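Dihydrofolate reductase (Enterococcus faecalis, PDB 4M7U) probably catalyses the NADPH-dependent reduction of 7,8-dihydrofolate to tetrahydrofolate, a key step in folate metabolism that supplies glycine, purine and DNA precursor synthesis. Local coordinates at residues A[43-56]-A[63-77]. Numbering follows the deposited sequence.
Sequences TIHNTLVLGRATFE and LPNRTTIVLTSNPDY. With NAP (NADP nicotinamide-adenine-dinucleotide phosphate), chain B.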
loop_
_atom_site.group_PDB
_atom_site.type_symbol
_atom_site.label_atom_id
_atom_site.label_comp_id
_atom_site.label_asym_id
_atom_site.label_seq_id
_atom_site.Cartn_x
_atom_site.Cartn_y
_atom_site.Cartn_z
ATOM N N THR A 43 4.964 8.171 0.449
ATOM C CA THR A 43 4.231 8.184 1.713
ATOM C C THR A 43 4.649 9.309 2.674
ATOM O O THR A 43 3.878 9.673 3.565
ATOM C CB THR A 43 4.303 6.819 2.433
ATOM O OG1 THR A 43 5.672 6.485 2.689
ATOM C CG2 THR A 43 3.660 5.717 1.571
ATOM N N ILE A 44 5.861 9.840 2.497
ATOM C CA ILE A 44 6.397 10.888 3.377
ATOM C C ILE A 44 5.415 12.050 3.501
ATOM O O ILE A 44 4.826 12.481 2.508
ATOM C CB ILE A 44 7.797 11.401 2.906
ATOM C CG1 ILE A 44 8.449 12.269 3.977
ATOM C CG2 ILE A 44 7.710 12.165 1.604
ATOM C CD1 ILE A 44 9.004 11.462 5.124
ATOM N N HIS A 45 5.190 12.501 4.734
ATOM C CA HIS A 45 4.228 13.572 5.022
ATOM C C HIS A 45 2.795 13.266 4.577
ATOM O O HIS A 45 1.946 14.165 4.556
ATOM C CB HIS A 45 4.705 14.914 4.443
ATOM C CG HIS A 45 6.101 15.274 4.849
ATOM N ND1 HIS A 45 7.059 15.686 3.948
ATOM C CD2 HIS A 45 6.706 15.250 6.061
ATOM C CE1 HIS A 45 8.195 15.910 4.587
ATOM N NE2 HIS A 45 8.009 15.653 5.869
ATOM N N ASN A 46 2.516 12.004 4.239
ATOM C CA ASN A 46 1.137 11.584 3.979
ATOM C C ASN A 46 0.605 10.639 5.060
ATOM O O ASN A 46 1.165 10.551 6.158
ATOM C CB ASN A 46 1.010 10.936 2.594
ATOM C CG ASN A 46 1.103 11.948 1.471
ATOM O OD1 ASN A 46 0.393 12.963 1.470
ATOM N ND2 ASN A 46 1.985 11.687 0.511
ATOM N N THR A 47 -0.486 9.944 4.750
ATOM C CA THR A 47 -0.992 8.909 5.636
ATOM C C THR A 47 -0.814 7.531 5.000
ATOM O O THR A 47 -1.031 7.354 3.797
ATOM C CB THR A 47 -2.466 9.162 6.020
ATOM O OG1 THR A 47 -2.551 10.414 6.712
ATOM C CG2 THR A 47 -2.978 8.052 6.939
ATOM N N LEU A 48 -0.385 6.567 5.802
ATOM C CA LEU A 48 -0.209 5.203 5.336
ATOM C C LEU A 48 -1.182 4.276 6.095
ATOM O O LEU A 48 -1.205 4.277 7.334
ATOM C CB LEU A 48 1.240 4.765 5.569
ATOM C CG LEU A 48 1.549 3.314 5.191
ATOM C CD1 LEU A 48 1.452 3.131 3.671
ATOM C CD2 LEU A 48 2.917 2.888 5.708
ATOM N N VAL A 49 -1.983 3.504 5.356
ATOM C CA VAL A 49 -2.965 2.586 5.958
ATOM C C VAL A 49 -2.481 1.149 5.847
ATOM O O VAL A 49 -2.187 0.680 4.747
ATOM C CB VAL A 49 -4.352 2.686 5.266
ATOM C CG1 VAL A 49 -5.357 1.725 5.918
ATOM C CG2 VAL A 49 -4.868 4.116 5.324
ATOM N N LEU A 50 -2.403 0.450 6.982
ATOM C CA LEU A 50 -1.921 -0.931 7.009
ATOM C C LEU A 50 -2.874 -1.857 7.786
ATOM O O LEU A 50 -3.312 -1.518 8.890
ATOM C CB LEU A 50 -0.535 -0.997 7.659
ATOM C CG LEU A 50 0.623 -0.220 7.036
ATOM C CD1 LEU A 50 1.871 -0.349 7.917
ATOM C CD2 LEU A 50 0.897 -0.776 5.652
ATOM N N GLY A 51 -3.180 -3.029 7.225
ATOM C CA GLY A 51 -3.914 -4.035 7.977
ATOM C C GLY A 51 -3.060 -4.492 9.147
ATOM O O GLY A 51 -1.830 -4.318 9.123
ATOM N N ARG A 52 -3.684 -5.075 10.172
ATOM C CA ARG A 52 -2.935 -5.465 11.371
ATOM C C ARG A 52 -1.779 -6.419 11.075
ATOM O O ARG A 52 -0.673 -6.236 11.597
ATOM C CB ARG A 52 -3.858 -6.074 12.435
ATOM C CG ARG A 52 -3.084 -6.647 13.628
ATOM C CD ARG A 52 -3.987 -7.352 14.621
ATOM N NE ARG A 52 -4.721 -8.457 14.004
ATOM C CZ ARG A 52 -4.201 -9.657 13.756
ATOM N NH1 ARG A 52 -2.937 -9.911 14.067
ATOM N NH2 ARG A 52 -4.945 -10.598 13.185
ATOM N N ALA A 53 -2.018 -7.422 10.229
ATOM C CA ALA A 53 -1.013 -8.469 10.017
ATOM C C ALA A 53 0.257 -7.913 9.388
ATOM O O ALA A 53 1.376 -8.292 9.772
ATOM C CB ALA A 53 -1.577 -9.596 9.171
ATOM N N THR A 54 0.080 -7.020 8.417
ATOM C CA THR A 54 1.200 -6.331 7.780
ATOM C C THR A 54 1.935 -5.443 8.779
ATOM O O THR A 54 3.167 -5.418 8.814
ATOM C CB THR A 54 0.704 -5.460 6.597
ATOM O OG1 THR A 54 0.158 -6.310 5.586
ATOM C CG2 THR A 54 1.824 -4.643 5.998
ATOM N N PHE A 55 1.176 -4.706 9.587
ATOM C CA PHE A 55 1.770 -3.842 10.597
ATOM C C PHE A 55 2.664 -4.655 11.530
ATOM O O PHE A 55 3.806 -4.281 11.810
ATOM C CB PHE A 55 0.693 -3.145 11.415
ATOM C CG PHE A 55 1.244 -2.260 12.502
ATOM C CD1 PHE A 55 2.041 -1.170 12.184
ATOM C CD2 PHE A 55 0.969 -2.518 13.839
ATOM C CE1 PHE A 55 2.551 -0.347 13.185
ATOM C CE2 PHE A 55 1.476 -1.704 14.830
ATOM C CZ PHE A 55 2.267 -0.619 14.506
ATOM N N GLU A 56 2.143 -5.777 12.004
ATOM C CA GLU A 56 2.906 -6.617 12.910
ATOM C C GLU A 56 4.093 -7.285 12.188
ATOM O O GLU A 56 5.136 -7.510 12.789
ATOM C CB GLU A 56 1.975 -7.620 13.605
ATOM C CG GLU A 56 0.891 -6.905 14.409
ATOM C CD GLU A 56 -0.043 -7.840 15.157
ATOM O OE1 GLU A 56 -0.175 -9.019 14.754
ATOM O OE2 GLU A 56 -0.655 -7.385 16.158
ATOM N N LEU A 63 6.750 4.425 10.502
ATOM C CA LEU A 63 7.763 5.199 9.789
ATOM C C LEU A 63 7.645 6.660 10.207
ATOM O O LEU A 63 6.541 7.204 10.292
ATOM C CB LEU A 63 7.589 5.063 8.275
ATOM C CG LEU A 63 7.656 3.652 7.687
ATOM C CD1 LEU A 63 7.293 3.654 6.207
ATOM C CD2 LEU A 63 9.037 3.059 7.882
ATOM N N PRO A 64 8.781 7.302 10.489
ATOM C CA PRO A 64 8.763 8.708 10.920
ATOM C C PRO A 64 8.190 9.652 9.857
ATOM O O PRO A 64 8.126 9.284 8.679
ATOM C CB PRO A 64 10.247 9.026 11.159
ATOM C CG PRO A 64 11.007 7.952 10.425
ATOM C CD PRO A 64 10.138 6.730 10.481
ATOM N N ASN A 65 7.771 10.844 10.279
ATOM C CA ASN A 65 7.284 11.879 9.371
ATOM C C ASN A 65 6.131 11.482 8.426
ATOM O O ASN A 65 5.969 12.078 7.358
ATOM C CB ASN A 65 8.457 12.456 8.573
ATOM C CG ASN A 65 9.586 12.936 9.469
ATOM O OD1 ASN A 65 9.467 13.971 10.121
ATOM N ND2 ASN A 65 10.686 12.182 9.509
ATOM N N ARG A 66 5.354 10.474 8.825
ATOM C CA ARG A 66 4.068 10.128 8.203
ATOM C C ARG A 66 3.089 9.815 9.322
ATOM O O ARG A 66 3.504 9.469 10.427
ATOM C CB ARG A 66 4.178 8.840 7.384
ATOM C CG ARG A 66 5.233 8.839 6.355
ATOM C CD ARG A 66 5.907 7.499 6.280
ATOM N NE ARG A 66 6.898 7.537 5.212
ATOM C CZ ARG A 66 8.131 8.009 5.353
ATOM N NH1 ARG A 66 8.544 8.464 6.528
ATOM N NH2 ARG A 66 8.955 8.018 4.315
ATOM N N THR A 67 1.798 9.886 9.031
ATOM C CA THR A 67 0.810 9.314 9.933
ATOM C C THR A 67 0.500 7.906 9.429
ATOM O O THR A 67 0.169 7.731 8.254
ATOM C CB THR A 67 -0.495 10.144 9.948
ATOM O OG1 THR A 67 -0.231 11.453 10.468
ATOM C CG2 THR A 67 -1.562 9.467 10.819
ATOM N N THR A 68 0.625 6.907 10.299
ATOM C CA THR A 68 0.205 5.547 9.961
ATOM C C THR A 68 -1.124 5.204 10.639
ATOM O O THR A 68 -1.306 5.477 11.835
ATOM C CB THR A 68 1.253 4.517 10.380
ATOM O OG1 THR A 68 2.495 4.799 9.717
ATOM C CG2 THR A 68 0.791 3.088 10.022
ATOM N N ILE A 69 -2.057 4.626 9.881
ATOM C CA ILE A 69 -3.278 4.061 10.476
ATOM C C ILE A 69 -3.239 2.520 10.429
ATOM O O ILE A 69 -3.002 1.935 9.368
ATOM C CB ILE A 69 -4.555 4.549 9.749
ATOM C CG1 ILE A 69 -4.704 6.076 9.849
ATOM C CG2 ILE A 69 -5.786 3.867 10.322
ATOM C CD1 ILE A 69 -5.704 6.658 8.846
ATOM N N VAL A 70 -3.453 1.857 11.570
ATOM C CA VAL A 70 -3.566 0.390 11.577
ATOM C C VAL A 70 -5.029 -0.048 11.667
ATOM O O VAL A 70 -5.787 0.444 12.515
ATOM C CB VAL A 70 -2.731 -0.267 12.689
ATOM C CG1 VAL A 70 -2.922 -1.758 12.669
ATOM C CG2 VAL A 70 -1.252 0.060 12.487
ATOM N N LEU A 71 -5.429 -0.948 10.768
ATOM C CA LEU A 71 -6.823 -1.371 10.675
ATOM C C LEU A 71 -6.984 -2.709 11.401
ATOM O O LEU A 71 -6.220 -3.646 11.152
ATOM C CB LEU A 71 -7.219 -1.494 9.197
ATOM C CG LEU A 71 -8.677 -1.594 8.749
ATOM C CD1 LEU A 71 -9.515 -0.507 9.385
ATOM C CD2 LEU A 71 -8.734 -1.484 7.227
ATOM N N THR A 72 -7.951 -2.792 12.315
ATOM C CA THR A 72 -8.189 -4.017 13.091
ATOM C C THR A 72 -9.598 -4.006 13.651
ATOM O O THR A 72 -10.130 -2.943 13.942
ATOM C CB THR A 72 -7.152 -4.179 14.251
ATOM O OG1 THR A 72 -7.413 -5.384 14.994
ATOM C CG2 THR A 72 -7.203 -2.986 15.191
ATOM N N SER A 73 -10.212 -5.182 13.783
ATOM C CA SER A 73 -11.553 -5.271 14.361
ATOM C C SER A 73 -11.504 -5.252 15.894
ATOM O O SER A 73 -12.518 -5.032 16.553
ATOM C CB SER A 73 -12.283 -6.519 13.858
ATOM O OG SER A 73 -11.628 -7.698 14.290
ATOM N N ASN A 74 -10.313 -5.471 16.447
ATOM C CA ASN A 74 -10.089 -5.470 17.894
ATOM C C ASN A 74 -10.201 -4.059 18.516
ATOM O O ASN A 74 -9.350 -3.190 18.276
ATOM C CB ASN A 74 -8.707 -6.082 18.156
ATOM C CG ASN A 74 -8.342 -6.151 19.636
ATOM O OD1 ASN A 74 -9.095 -5.719 20.513
ATOM N ND2 ASN A 74 -7.163 -6.710 19.915
ATOM N N PRO A 75 -11.237 -3.838 19.342
ATOM C CA PRO A 75 -11.519 -2.502 19.895
ATOM C C PRO A 75 -10.414 -2.012 20.811
ATOM O O PRO A 75 -10.294 -0.808 21.052
ATOM C CB PRO A 75 -12.771 -2.720 20.757
ATOM C CG PRO A 75 -13.265 -4.079 20.422
ATOM C CD PRO A 75 -12.106 -4.869 19.926
ATOM N N ASP A 76 -9.634 -2.947 21.342
ATOM C CA ASP A 76 -8.632 -2.620 22.341
ATOM C C ASP A 76 -7.213 -2.601 21.788
ATOM O O ASP A 76 -6.255 -2.435 22.537
ATOM C CB ASP A 76 -8.713 -3.617 23.493
ATOM C CG ASP A 76 -10.060 -3.596 24.170
ATOM O OD1 ASP A 76 -10.640 -2.495 24.268
ATOM O OD2 ASP A 76 -10.543 -4.674 24.587
ATOM N N TYR A 77 -7.067 -2.770 20.481
ATOM C CA TYR A 77 -5.731 -2.844 19.922
ATOM C C TYR A 77 -5.038 -1.496 20.049
ATOM O O TYR A 77 -5.551 -0.469 19.587
ATOM C CB TYR A 77 -5.785 -3.259 18.457
ATOM C CG TYR A 77 -4.445 -3.657 17.897
ATOM C CD1 TYR A 77 -3.982 -4.961 18.027
ATOM C CD2 TYR A 77 -3.646 -2.737 17.240
ATOM C CE1 TYR A 77 -2.759 -5.334 17.513
ATOM C CE2 TYR A 77 -2.414 -3.099 16.715
ATOM C CZ TYR A 77 -1.976 -4.393 16.856
ATOM O OH TYR A 77 -0.755 -4.764 16.339
HETATM P PA NAP B . -3.465 -7.675 6.192
HETATM O O1A NAP B . -4.411 -7.184 5.052
HETATM O O2A NAP B . -2.205 -6.835 6.290
HETATM O O5B NAP B . -4.201 -7.545 7.568
HETATM C C5B NAP B . -5.407 -8.216 7.785
HETATM C C4B NAP B . -6.069 -7.742 9.039
HETATM O O4B NAP B . -6.364 -6.274 9.093
HETATM C C3B NAP B . -7.266 -8.455 9.621
HETATM O O3B NAP B . -7.167 -9.745 10.097
HETATM C C2B NAP B . -7.842 -7.416 10.507
HETATM O O2B NAP B . -7.353 -7.267 11.789
HETATM C C1B NAP B . -7.784 -6.266 9.525
HETATM N N9A NAP B . -8.760 -5.592 8.726
HETATM C C8A NAP B . -8.790 -5.619 7.393
HETATM N N7A NAP B . -9.998 -4.983 6.986
HETATM C C5A NAP B . -10.697 -4.605 8.134
HETATM C C6A NAP B . -11.927 -3.956 8.302
HETATM N N6A NAP B . -12.692 -3.562 7.148
HETATM N N1A NAP B . -12.355 -3.717 9.539
HETATM C C2A NAP B . -11.619 -4.086 10.636
HETATM N N3A NAP B . -10.396 -4.733 10.471
HETATM C C4A NAP B . -9.972 -4.973 9.220
HETATM O O3 NAP B . -3.098 -9.205 6.032
HETATM P PN NAP B . -3.081 -10.017 4.670
HETATM O O1N NAP B . -4.542 -10.213 4.156
HETATM O O2N NAP B . -2.257 -9.338 3.597
HETATM O O5D NAP B . -2.376 -11.388 5.030
HETATM C C5D NAP B . -1.450 -11.367 6.091
HETATM C C4D NAP B . -1.263 -12.640 6.897
HETATM O O4D NAP B . -2.094 -13.828 6.591
HETATM C C3D NAP B . 0.139 -13.155 7.225
HETATM O O3D NAP B . 0.573 -13.127 8.479
HETATM C C2D NAP B . 0.240 -14.474 6.513
HETATM O O2D NAP B . 1.166 -15.423 6.892
HETATM C C1D NAP B . -1.182 -14.929 6.257
HETATM N N1N NAP B . -1.597 -15.934 5.308
HETATM C C2N NAP B . -1.224 -17.339 5.304
HETATM C C3N NAP B . -1.852 -18.303 4.290
HETATM C C7N NAP B . -1.994 -19.717 4.723
HETATM O O7N NAP B . -2.311 -19.941 5.884
HETATM N N7N NAP B . -1.379 -20.751 3.955
HETATM C C4N NAP B . -2.600 -17.760 3.046
HETATM C C5N NAP B . -2.687 -16.211 2.989
HETATM C C6N NAP B . -2.037 -15.331 4.072
HETATM P P2B NAP B . -7.989 -8.152 12.922
HETATM O O1X NAP B . -7.776 -9.662 12.576
HETATM O O2X NAP B . -7.238 -7.833 14.251
HETATM O O3X NAP B . -9.465 -7.842 13.012
#
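Val70 pushes one methyl into Phe55: CG2 sits 3.5 Å from the ring centroid, a CH-pi contact over the face. With CG anti to the backbone N (chi1 179°), the Phe55 ring reaches from helix 52-57 to strand 67-71, and Val70 CG2 meets one of its faces. A branched valine suits the spot, since its other methyl, CG1, fills the hollow beside Arg52 CA where strand 47-51 turns into the helix. This is a parallel beta-alpha-beta crossover, its two strands zipped by backbone bonds such as Leu50 N to Ile69 O, 2.9 Å. On the other face of the sheet, Thr47 CG2 nestles 3.6 Å from Ile69 CD1, and helix 88-97 packs over Ile69. Where the strands begin, a bend at chi2 (141°) brings Arg66 NE to Thr43 OG1, 3.0 Å away and in the guanidinium plane, while Ile44 CD1 lies over one face of the guanidinium. At the far end, the Tyr77 side chain crosses Arg52 at about a right angle, with CE1 3.7 Å from Arg52 CD, and its hydroxyl donates to Glu56 OE2 (2.6 Å) from the anti side. Glu56 OE1 takes a salt bridge from Arg52 NH1, leaving NE and NH2 to grip O2X and O1X of the NADP 2'-phosphate. Thr72 and Ser73 add hydroxyls to that phosphate, and Gly51, with no side chain, leaves room for O5B, which joins ribose to pyrophosphate. Glu56, itself held by Tyr77, thus makes a second shell that probably steadies Arg52, whose positive charge probably helps the pocket prefer NADP(H) over NAD(H).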